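PDB 6EIO: antifreeze protein from Uncultured bacterium, which probably binds ice crystals and limits their growth, as an antifreeze protein with two faces that interact with ice. Local coordinates for residues 194-200 with 212-218. Residues are numbered along the deposited sequence; the frame is centred on the assembly and turned at random.
Sequences VIALESI and ALARNGA. With SO4 (sulfate ion), chain F.
Ile200 CD1 lies between the methyls of Ala212 and Ala214, with each CB 4.1 Å from it. This is the interior of a right-handed beta-solenoid, the fold of the ice-binding-like family. The segments 194-200 and 212-218 are matching corners of two successive coils. CG1 of Ile200 is anti to the carbonyl carbon, and the extended chain carries CD1 inward against the backbone of Leu213 in the next coil, reaching its N at 3.6 Å. Val194 and Ala196 share this inner face with the two alanines. Ile195 and Leu213 point to the outer face, where Ile195 packs on Tyr94 of helix 81-99.

Parallel strands 194-196 and 212-214 are joined by a ladder of backbone hydrogen bonds. Leu213 N donates to Val194 O, Ala196 N to Leu213 O, and Arg215 N to Ala196 O. The pairing continues through the turn. Asn216 N binds Leu197 O at 2.8 Å. Gly217 N reaches Glu198 O from above the carbonyl plane, 51° out of it, so this bond misses the lone-pair directions. Ile200 N then donates to Ala218 O and restores parallel pairing on the next side of the coil. Gly217 fits where a CB would collide with Ser199 OG and Glu198 O.

At the outer edge, Leu197 CD1 sits over one face of the Arg215 guanidinium, displaced from the centre of the group and 3.5 Å from NH1. Arg215 also makes a cation-pi contact with Tyr94, which ties the corner to the helix. Its NH2 holds a sulfate, probably from the crystallisation liquor, through O3 at the guanidinium edge. Ser199 OG turns back beside its own backbone N (chi1 -68°) and accepts a nearly straight bond from Ala218 N, 2.9 Å long.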
# COMPACT_ATOMS: atom_id res chain seq x y z
N VAL A 194 -0.87 0.52 0.94
CA VAL A 194 -1.94 0.41 -0.05
C VAL A 194 -3.26 0.33 0.72
O VAL A 194 -3.44 -0.61 1.50
CB VAL A 194 -1.75 -0.82 -0.95
CG1 VAL A 194 -2.89 -0.92 -1.95
CG2 VAL A 194 -0.40 -0.76 -1.65
N ILE A 195 -4.15 1.29 0.51
CA ILE A 195 -5.45 1.31 1.17
C ILE A 195 -6.49 1.21 0.07
O ILE A 195 -6.71 2.19 -0.66
CB ILE A 195 -5.69 2.54 2.04
CG1 ILE A 195 -4.46 2.91 2.86
CG2 ILE A 195 -6.90 2.27 2.92
CD1 ILE A 195 -4.64 4.15 3.70
N ALA A 196 -7.10 0.03 -0.07
CA ALA A 196 -8.05 -0.23 -1.14
C ALA A 196 -9.46 -0.31 -0.58
O ALA A 196 -9.69 -0.88 0.50
CB ALA A 196 -7.74 -1.53 -1.87
N LEU A 197 -10.43 0.22 -1.33
CA LEU A 197 -11.81 0.08 -0.91
C LEU A 197 -12.26 -1.37 -0.94
O LEU A 197 -13.01 -1.82 -0.05
CB LEU A 197 -12.71 0.93 -1.82
CG LEU A 197 -14.19 0.95 -1.43
CD1 LEU A 197 -14.38 1.58 -0.05
CD2 LEU A 197 -14.98 1.71 -2.46
N GLU A 198 -11.85 -2.09 -1.98
CA GLU A 198 -12.33 -3.44 -2.23
C GLU A 198 -11.24 -4.46 -1.88
O GLU A 198 -11.02 -4.70 -0.69
CB GLU A 198 -12.90 -3.56 -3.65
CG GLU A 198 -14.15 -2.69 -3.85
CD GLU A 198 -15.38 -3.13 -3.03
OE1 GLU A 198 -15.36 -4.23 -2.42
OE2 GLU A 198 -16.37 -2.37 -3.02
N SER A 199 -10.58 -5.06 -2.87
CA SER A 199 -9.70 -6.19 -2.65
C SER A 199 -8.27 -5.90 -3.08
O SER A 199 -7.99 -4.97 -3.85
CB SER A 199 -10.23 -7.39 -3.41
OG SER A 199 -11.45 -7.84 -2.87
N ILE A 200 -7.34 -6.70 -2.56
CA ILE A 200 -5.93 -6.63 -2.92
C ILE A 200 -5.43 -8.05 -3.15
O ILE A 200 -5.61 -8.91 -2.28
CB ILE A 200 -5.08 -5.94 -1.83
CG1 ILE A 200 -5.59 -4.54 -1.53
CG2 ILE A 200 -3.62 -5.92 -2.27
CD1 ILE A 200 -4.94 -3.89 -0.30
N ALA A 212 -0.80 -3.85 3.23
CA ALA A 212 -1.91 -4.12 2.32
C ALA A 212 -3.19 -4.06 3.15
O ALA A 212 -3.47 -4.99 3.91
CB ALA A 212 -1.75 -5.48 1.66
N LEU A 213 -3.94 -2.97 3.00
CA LEU A 213 -5.09 -2.67 3.86
C LEU A 213 -6.34 -2.61 2.96
O LEU A 213 -6.56 -1.60 2.27
CB LEU A 213 -4.87 -1.35 4.60
CG LEU A 213 -3.54 -1.24 5.36
CD1 LEU A 213 -3.41 0.11 6.02
CD2 LEU A 213 -3.36 -2.36 6.39
N ALA A 214 -7.12 -3.68 2.96
CA ALA A 214 -8.33 -3.77 2.17
C ALA A 214 -9.53 -3.53 3.09
O ALA A 214 -9.68 -4.20 4.11
CB ALA A 214 -8.44 -5.13 1.50
N ARG A 215 -10.36 -2.57 2.72
CA ARG A 215 -11.48 -2.20 3.57
C ARG A 215 -12.62 -3.22 3.50
O ARG A 215 -13.01 -3.81 4.52
CB ARG A 215 -12.00 -0.81 3.22
CG ARG A 215 -11.03 0.30 3.63
CD ARG A 215 -11.58 1.69 3.31
NE ARG A 215 -12.91 1.87 3.89
CZ ARG A 215 -13.79 2.79 3.52
NH1 ARG A 215 -13.45 3.68 2.61
NH2 ARG A 215 -14.99 2.81 4.07
N ASN A 216 -13.20 -3.40 2.31
CA ASN A 216 -14.43 -4.17 2.23
C ASN A 216 -14.27 -5.53 1.58
O ASN A 216 -15.13 -6.39 1.78
CB ASN A 216 -15.51 -3.34 1.54
CG ASN A 216 -15.86 -2.12 2.35
OD1 ASN A 216 -15.77 -2.12 3.59
ND2 ASN A 216 -16.24 -1.05 1.67
N GLY A 217 -13.19 -5.73 0.83
CA GLY A 217 -12.95 -6.98 0.15
C GLY A 217 -11.87 -7.82 0.79
O GLY A 217 -11.65 -7.77 2.00
N ALA A 218 -11.25 -8.63 -0.05
CA ALA A 218 -10.40 -9.72 0.40
C ALA A 218 -8.95 -9.42 0.08
O ALA A 218 -8.64 -8.75 -0.92
CB ALA A 218 -10.78 -11.00 -0.32
S SO4 F . -17.56 5.61 4.63
O1 SO4 F . -18.82 6.15 4.13
O2 SO4 F . -16.71 6.70 5.10
O3 SO4 F . -16.90 4.84 3.57
O4 SO4 F . -17.86 4.71 5.75